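Local coordinates for extracellular invertase (Aspergillus kawachii, PDB 5XH8), which probably hydrolyses beta-fructofuranosides such as sucrose and, with high transfructosylation activity, transfers fructosyl units to form fructooligosaccharides such as 1-kestose, at residues 27-33 against 366-372; 74-78 against 597-603; 371-375 against 416-422. All coordinates share one frame; numbering follows the deposited sequence.

Interaction 1 (27-33 against 366-372)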
# COMPACT_ATOMS: atom_id res chain seq x y z
N ARG A 27 31.40 28.22 -4.62
CA ARG A 27 31.48 26.79 -4.38
C ARG A 27 32.51 26.43 -3.30
O ARG A 27 33.68 26.80 -3.40
CB ARG A 27 31.80 26.06 -5.68
CG ARG A 27 31.61 24.55 -5.64
CD ARG A 27 31.72 23.94 -7.02
NE ARG A 27 31.64 22.48 -6.94
CZ ARG A 27 30.53 21.75 -6.82
NH1 ARG A 27 29.32 22.30 -6.81
NH2 ARG A 27 30.64 20.43 -6.72
N PRO A 28 32.08 25.67 -2.29
CA PRO A 28 33.05 25.24 -1.30
C PRO A 28 33.98 24.15 -1.84
O PRO A 28 33.65 23.47 -2.83
CB PRO A 28 32.15 24.75 -0.16
CG PRO A 28 30.94 24.25 -0.84
CD PRO A 28 30.73 25.16 -2.01
N ARG A 29 35.13 23.98 -1.19
CA ARG A 29 36.06 22.87 -1.50
C ARG A 29 36.17 21.76 -0.45
O ARG A 29 36.65 20.67 -0.77
CB ARG A 29 37.45 23.44 -1.80
CG ARG A 29 38.19 24.03 -0.61
CD ARG A 29 39.66 24.28 -0.95
NE ARG A 29 39.82 25.27 -2.02
CZ ARG A 29 40.63 26.34 -2.02
NH1 ARG A 29 41.45 26.64 -1.00
NH2 ARG A 29 40.63 27.13 -3.09
N ALA A 30 35.77 22.05 0.79
CA ALA A 30 35.93 21.13 1.92
C ALA A 30 34.58 20.59 2.47
O ALA A 30 34.54 20.08 3.60
CB ALA A 30 36.67 21.83 3.05
N HIS A 31 33.51 20.68 1.67
CA HIS A 31 32.17 20.26 2.10
C HIS A 31 31.59 19.17 1.18
O HIS A 31 31.97 19.04 0.02
CB HIS A 31 31.22 21.46 2.09
CG HIS A 31 31.33 22.32 3.31
ND1 HIS A 31 32.37 23.20 3.51
CD2 HIS A 31 30.52 22.45 4.38
CE1 HIS A 31 32.21 23.81 4.66
NE2 HIS A 31 31.09 23.39 5.20
N VAL A 32 30.65 18.40 1.73
CA VAL A 32 29.93 17.38 0.95
C VAL A 32 28.79 18.01 0.15
O VAL A 32 27.85 18.56 0.71
CB VAL A 32 29.38 16.23 1.86
CG1 VAL A 32 28.45 15.28 1.07
CG2 VAL A 32 30.53 15.47 2.45
N LEU A 33 28.91 17.91 -1.17
CA LEU A 33 27.86 18.31 -2.08
C LEU A 33 28.08 17.54 -3.39
O LEU A 33 29.19 17.10 -3.66
CB LEU A 33 27.86 19.84 -2.27
CG LEU A 33 28.86 20.53 -3.19
CD1 LEU A 33 28.54 22.03 -3.25
CD2 LEU A 33 30.31 20.31 -2.76
N TRP A 366 24.45 24.67 -9.29
CA TRP A 366 24.35 23.81 -8.11
C TRP A 366 23.59 24.60 -7.05
O TRP A 366 23.47 25.82 -7.13
CB TRP A 366 25.72 23.37 -7.57
CG TRP A 366 26.64 24.51 -7.14
CD1 TRP A 366 27.51 25.20 -7.94
CD2 TRP A 366 26.75 25.10 -5.82
NE1 TRP A 366 28.17 26.17 -7.21
CE2 TRP A 366 27.71 26.14 -5.92
CE3 TRP A 366 26.15 24.85 -4.59
CZ2 TRP A 366 28.08 26.93 -4.83
CZ3 TRP A 366 26.54 25.61 -3.49
CH2 TRP A 366 27.48 26.66 -3.63
N THR A 367 23.07 23.86 -6.08
CA THR A 367 22.21 24.41 -5.04
C THR A 367 22.34 23.57 -3.79
O THR A 367 22.08 22.36 -3.83
CB THR A 367 20.72 24.39 -5.46
OG1 THR A 367 20.55 25.04 -6.72
CG2 THR A 367 19.85 25.07 -4.42
N GLY A 368 22.74 24.21 -2.69
CA GLY A 368 22.88 23.56 -1.41
C GLY A 368 24.21 22.88 -1.13
O GLY A 368 25.03 22.59 -2.02
N THR A 369 24.39 22.57 0.15
CA THR A 369 25.51 21.77 0.61
C THR A 369 25.11 21.08 1.89
O THR A 369 24.12 21.48 2.52
CB THR A 369 26.75 22.65 0.86
OG1 THR A 369 27.89 21.83 1.14
CG2 THR A 369 26.53 23.61 2.01
N LEU A 370 25.86 20.03 2.27
CA LEU A 370 25.83 19.57 3.63
C LEU A 370 26.87 20.37 4.39
O LEU A 370 27.87 20.83 3.81
CB LEU A 370 26.19 18.08 3.73
CG LEU A 370 25.32 17.09 2.96
CD1 LEU A 370 25.59 15.66 3.41
CD2 LEU A 370 23.85 17.43 3.12
N LEU A 371 26.64 20.53 5.69
CA LEU A 371 27.66 21.11 6.57
C LEU A 371 28.74 20.08 6.92
O LEU A 371 28.66 18.89 6.55
CB LEU A 371 26.99 21.69 7.81
CG LEU A 371 25.93 22.76 7.49
CD1 LEU A 371 25.37 23.32 8.79
CD2 LEU A 371 26.50 23.87 6.63
N LEU A 372 29.80 20.54 7.58
CA LEU A 372 30.90 19.67 7.96
C LEU A 372 30.35 18.53 8.87
O LEU A 372 29.46 18.76 9.68
CB LEU A 372 31.96 20.45 8.77
CG LEU A 372 32.64 21.65 8.12
CD1 LEU A 372 33.40 22.42 9.19
CD2 LEU A 372 33.52 21.19 6.97
O HOH W 1 30.40 18.32 4.52

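Interaction 2 (74-78 against 597-603)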
# COMPACT_ATOMS: atom_id res chain seq x y z
N ALA A 74 37.25 12.66 6.01
CA ALA A 74 37.74 13.98 5.59
C ALA A 74 37.47 14.21 4.13
O ALA A 74 36.86 15.22 3.76
CB ALA A 74 39.23 14.11 5.87
N THR A 75 37.89 13.24 3.31
CA THR A 75 37.74 13.30 1.87
C THR A 75 36.78 12.21 1.37
O THR A 75 36.60 11.17 2.02
CB THR A 75 39.09 13.08 1.19
OG1 THR A 75 39.55 11.75 1.48
CG2 THR A 75 40.12 14.12 1.66
N TYR A 76 36.22 12.44 0.19
CA TYR A 76 35.15 11.61 -0.35
C TYR A 76 35.40 11.20 -1.79
O TYR A 76 36.09 11.91 -2.53
CB TYR A 76 33.80 12.36 -0.24
CG TYR A 76 33.51 12.78 1.16
CD1 TYR A 76 34.01 13.97 1.67
CD2 TYR A 76 32.77 11.96 2.03
CE1 TYR A 76 33.78 14.35 2.98
CE2 TYR A 76 32.52 12.34 3.34
CZ TYR A 76 33.03 13.55 3.81
OH TYR A 76 32.79 13.97 5.11
N GLN A 77 34.81 10.07 -2.16
CA GLN A 77 34.79 9.57 -3.54
C GLN A 77 33.32 9.36 -3.94
O GLN A 77 32.58 8.63 -3.27
CB GLN A 77 35.49 8.20 -3.64
CG GLN A 77 36.99 8.24 -3.80
CD GLN A 77 37.74 8.85 -2.61
OE1 GLN A 77 37.45 8.58 -1.42
NE2 GLN A 77 38.74 9.69 -2.93
N ASP A 78 32.94 9.93 -5.08
CA ASP A 78 31.60 9.72 -5.61
C ASP A 78 31.34 8.24 -5.93
O ASP A 78 32.23 7.56 -6.39
CB ASP A 78 31.39 10.52 -6.88
CG ASP A 78 31.36 12.01 -6.61
OD1 ASP A 78 30.45 12.46 -5.87
OD2 ASP A 78 32.29 12.70 -7.10
N TYR A 597 41.19 22.32 2.59
CA TYR A 597 41.70 21.21 1.79
C TYR A 597 40.63 20.82 0.79
O TYR A 597 39.50 21.30 0.89
CB TYR A 597 42.05 20.01 2.69
CG TYR A 597 40.81 19.33 3.31
CD1 TYR A 597 40.12 19.92 4.37
CD2 TYR A 597 40.33 18.13 2.80
CE1 TYR A 597 38.98 19.32 4.92
CE2 TYR A 597 39.19 17.52 3.34
CZ TYR A 597 38.51 18.12 4.40
OH TYR A 597 37.39 17.52 4.95
N ASP A 598 40.98 19.95 -0.15
CA ASP A 598 40.07 19.44 -1.16
C ASP A 598 39.38 18.16 -0.65
O ASP A 598 39.97 17.08 -0.58
CB ASP A 598 40.86 19.16 -2.44
CG ASP A 598 40.00 18.71 -3.59
OD1 ASP A 598 38.74 18.72 -3.51
OD2 ASP A 598 40.60 18.34 -4.62
N ALA A 599 38.10 18.28 -0.32
CA ALA A 599 37.32 17.13 0.16
C ALA A 599 36.95 16.16 -0.96
O ALA A 599 36.49 15.06 -0.65
CB ALA A 599 36.07 17.59 0.91
N TRP A 600 37.16 16.56 -2.22
CA TRP A 600 36.85 15.76 -3.39
C TRP A 600 38.07 15.61 -4.30
O TRP A 600 38.02 16.03 -5.45
CB TRP A 600 35.65 16.40 -4.15
CG TRP A 600 34.40 16.41 -3.33
CD1 TRP A 600 33.94 17.44 -2.55
CD2 TRP A 600 33.48 15.33 -3.15
NE1 TRP A 600 32.78 17.07 -1.91
CE2 TRP A 600 32.48 15.78 -2.26
CE3 TRP A 600 33.40 14.03 -3.65
CZ2 TRP A 600 31.41 14.96 -1.86
CZ3 TRP A 600 32.33 13.21 -3.26
CH2 TRP A 600 31.35 13.70 -2.36
N PRO A 601 39.13 14.89 -3.84
CA PRO A 601 40.38 14.83 -4.61
C PRO A 601 40.29 14.16 -5.97
O PRO A 601 41.15 14.42 -6.80
CB PRO A 601 41.35 14.06 -3.69
CG PRO A 601 40.46 13.26 -2.79
CD PRO A 601 39.22 14.12 -2.59
N ASP A 602 39.28 13.33 -6.21
CA ASP A 602 39.11 12.66 -7.49
C ASP A 602 38.13 13.34 -8.43
O ASP A 602 37.91 12.83 -9.51
CB ASP A 602 38.75 11.19 -7.29
CG ASP A 602 39.74 10.47 -6.37
OD1 ASP A 602 40.95 10.66 -6.51
OD2 ASP A 602 39.29 9.72 -5.48
N ARG A 603 37.55 14.49 -8.03
CA ARG A 603 36.89 15.42 -8.97
C ARG A 603 37.87 16.51 -9.44
O ARG A 603 38.72 16.97 -8.66
CB ARG A 603 35.73 16.17 -8.28
CG ARG A 603 34.50 15.37 -7.93
CD ARG A 603 33.49 16.26 -7.23
NE ARG A 603 32.41 15.49 -6.59
CZ ARG A 603 31.49 16.00 -5.77
NH1 ARG A 603 31.50 17.30 -5.47
NH2 ARG A 603 30.55 15.22 -5.23
O HOH W 2 36.66 12.85 -5.01

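Interaction 3 (371-375 against 416-422)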
# COMPACT_ATOMS: atom_id res chain seq x y z
N LEU A 371 26.64 20.53 5.69
CA LEU A 371 27.66 21.11 6.57
C LEU A 371 28.74 20.08 6.92
O LEU A 371 28.66 18.89 6.55
CB LEU A 371 26.99 21.69 7.81
CG LEU A 371 25.93 22.76 7.49
CD1 LEU A 371 25.37 23.32 8.79
CD2 LEU A 371 26.50 23.87 6.63
N LEU A 372 29.80 20.54 7.58
CA LEU A 372 30.90 19.67 7.96
C LEU A 372 30.35 18.53 8.87
O LEU A 372 29.46 18.76 9.68
CB LEU A 372 31.96 20.45 8.77
CG LEU A 372 32.64 21.65 8.12
CD1 LEU A 372 33.40 22.42 9.19
CD2 LEU A 372 33.52 21.19 6.97
N PRO A 373 30.89 17.31 8.73
CA PRO A 373 30.45 16.25 9.63
C PRO A 373 30.73 16.67 11.06
O PRO A 373 31.82 17.23 11.33
CB PRO A 373 31.33 15.06 9.24
CG PRO A 373 32.51 15.65 8.52
CD PRO A 373 31.97 16.87 7.83
N ARG A 374 29.78 16.42 11.96
CA ARG A 374 29.92 16.80 13.36
C ARG A 374 29.85 15.56 14.27
O ARG A 374 28.99 14.68 14.10
CB ARG A 374 28.84 17.79 13.76
CG ARG A 374 28.99 19.13 13.07
CD ARG A 374 27.83 20.07 13.26
NE ARG A 374 28.08 21.28 12.47
CZ ARG A 374 27.25 22.30 12.30
NH1 ARG A 374 26.05 22.31 12.86
NH2 ARG A 374 27.63 23.32 11.56
N GLU A 375 30.80 15.49 15.21
CA GLU A 375 30.77 14.55 16.33
C GLU A 375 29.80 15.06 17.38
O GLU A 375 29.84 16.25 17.74
CB GLU A 375 32.18 14.33 16.93
CG GLU A 375 33.06 13.48 16.05
CD GLU A 375 34.47 13.34 16.58
OE1 GLU A 375 34.64 13.48 17.79
OE2 GLU A 375 35.42 13.07 15.80
N ILE A 416 28.84 19.49 20.46
CA ILE A 416 28.81 19.61 19.00
C ILE A 416 30.18 20.11 18.56
O ILE A 416 30.56 21.22 18.90
CB ILE A 416 27.71 20.62 18.53
CG1 ILE A 416 26.34 20.27 19.12
CG2 ILE A 416 27.66 20.68 17.00
CD1 ILE A 416 25.27 21.31 18.94
N SER A 417 30.93 19.29 17.82
CA SER A 417 32.23 19.69 17.31
C SER A 417 32.45 19.12 15.90
O SER A 417 31.81 18.16 15.51
CB SER A 417 33.34 19.19 18.24
OG SER A 417 33.26 17.78 18.33
N ILE A 418 33.37 19.72 15.16
CA ILE A 418 33.70 19.25 13.82
C ILE A 418 34.34 17.88 13.97
O ILE A 418 35.20 17.71 14.81
CB ILE A 418 34.71 20.20 13.14
CG1 ILE A 418 34.11 21.61 13.00
CG2 ILE A 418 35.13 19.65 11.78
CD1 ILE A 418 35.12 22.69 12.68
N ALA A 419 33.96 16.90 13.18
CA ALA A 419 34.59 15.59 13.28
C ALA A 419 36.11 15.71 13.20
O ALA A 419 36.66 16.49 12.39
CB ALA A 419 34.07 14.66 12.21
N ARG A 420 36.79 14.91 14.02
CA ARG A 420 38.21 15.17 14.32
C ARG A 420 39.09 15.21 13.09
O ARG A 420 39.90 16.14 12.95
CB ARG A 420 38.76 14.24 15.40
CG ARG A 420 38.91 12.77 15.02
CD ARG A 420 39.05 11.89 16.26
NE ARG A 420 37.89 12.06 17.13
CZ ARG A 420 37.76 11.54 18.36
NH1 ARG A 420 38.70 10.75 18.87
NH2 ARG A 420 36.67 11.80 19.06
N GLU A 421 38.89 14.26 12.17
CA GLU A 421 39.74 14.14 11.00
C GLU A 421 39.50 15.27 9.98
O GLU A 421 40.44 15.73 9.31
CB GLU A 421 39.54 12.81 10.31
CG GLU A 421 39.73 11.60 11.22
CD GLU A 421 38.44 11.04 11.80
OE1 GLU A 421 37.49 11.81 12.06
OE2 GLU A 421 38.38 9.81 12.04
N THR A 422 38.25 15.71 9.89
CA THR A 422 37.89 16.86 9.08
C THR A 422 38.48 18.15 9.65
O THR A 422 38.98 18.98 8.90
CB THR A 422 36.37 16.97 8.92
OG1 THR A 422 35.93 15.89 8.09
CG2 THR A 422 35.96 18.29 8.27
O HOH W 3 31.45 16.73 20.14

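Interaction 1 (27-33 against 366-372)
R27 runs its aliphatic chain along the indole of W366 and ends over it with NH1. Its CB starts 3.9 Å from W366 NE1; with CG anti to the backbone N (chi1 -167°) and the chain extended as far as NE, CG and CD pass the same nitrogen a little farther off. The guanidinium then stands steeply on the five-membered ring, the two planes 78° apart, and brings NH1 to 3.5 Å from W366 CG, over the ring face. CZ lies 4.8 Å from the ring centroid, a cation-pi contact. NE pairs with the C-terminal carboxylate of Y605 and NH2 with P34 O. An arginine suits the place, serving the indole and these acceptors together.

Farther along, V32 O accepts from L370 N (2.9 Å). H31 turns CD2 edge-on to L370 O (3.2 Å) and takes L372 CD2 over one face, 3.9 Å from the centroid. D547 and E552 bind its two ring nitrogens. Water 1 joins V32 N to L371 O.

The loop 27-33 packs on strand 366-385, which is flanked by strand 341-348 of the propeller sheet, and P28 and H31 also touch V550 of strand 550-555 in the C-terminal sandwich.

Interaction 2 (74-78 against 597-603)
The indole of W600 lies between Y76 and R603, with D78 beside its rim; W600 is the first residue of a type I beta turn running to R603 near the C terminus. The turn rests against the start of strand 77-78, at the edge of a sheet of the GH32 beta-propeller. Over one face of the indole lies Y76 CB, 3.6 Å from the six-membered-ring centroid, in a CH-pi contact. The opposite face is covered by the guanidinium of R603, lying almost parallel to it. D78 meets that guanidinium side-on: its carboxylate is only 3° from coplanar, and each oxygen uses its syn lone pair, OD1 toward R603 NH2 and OD2 toward R603 NE, both at 2.8 Å and nearly straight. An aspartate and an arginine fit because two parallel bonds hold both groups flat, so that the arginine can cover the indole. W600 NE1 is taken by H31 O, and R603 NH2 gives a further bond to L33 O.

Farther back along the chain the partners are mainly backbone groups. Y76 N donates to A599 O, and D598 OD1 accepts from W600 N in an Asx turn that shapes the bend. The hydroxyl of Y597 reaches A74 O at 2.6 Å, with A74 O in the plane of the phenol ring at its edge.

On the more exposed side, Q77 bends at chi2 (64°), which carries its amide back to the turn although its CB points away. There Q77 NE2 donates to D602 OD2 at 2.6 Å, keeping the acceptor near the amide plane but approaching it from above the carboxylate plane.

Interaction 3 (371-375 against 416-422)
The carboxylate of E375 faces the guanidinium of R420 at its edge, the two planes 37° apart. R420 NH2 gives a nearly straight bond to OE1 (2.9 Å) that lies in the guanidinium plane, while R420 NE reaches OE2 (3.0 Å) on its syn lone pair. From above the carboxylate plane comes a third donor, the backbone R420 N, also 2.9 Å from OE2. R420 alone thus gives OE2 two bonds and OE1 one, which fixes the rotation of the carboxylate; R341 adds a salt bridge to OE2 and also pairs with E421, so it probably offsets the nearness of these two acids. Glutamate fits because its chain, extended beyond CG (chi2 176°), spans from the strand to the first turn of helix 420-426, whose N-terminal end would be expected to stabilise the negative charge.

The backbones form an antiparallel pair in the propeller sheet, E375 with S417 hydrogen-bonded and R374 with I418 not. Here E375 N donates to S417 O at 2.9 Å, and S417 N returns a longer bond to E375 O. At A419, the N-cap, the chain turns into the helix that leads toward the C-terminal sandwich; A419 N donates to P373 O (2.8 Å), and its small CB packs against P373 CB. P373 CG points at T422, 3.5 Å from its OG1, which bonds to L73 O. Beside them L372 CD1 meets I418 CD1 at 3.9 Å, apolar branches crossing at an angle.

How the interactions relate
From the N terminus, the loop 27-33 comes first, and interaction 1 closes a span of more than 330 residues when 366-372 returns to it. Inside that span begins interaction 2: segment 74-78 is met by 597-603, so the two closures cross. Interaction 3 starts on 371-375, where interaction 1 ends, and closes a short loop at 416-422, nested inside interaction 2. All three reach the same propeller sheet, which strands 366-385 and 408-418 share as neighbours. Contacts join them: R603 NH2 meets L33 O, R29 O meets A599 N, and Y597 and A74 pack on T422. The three tie the N-terminal loop, the propeller sheet, helix 420-426 and the C-terminal tail to one another.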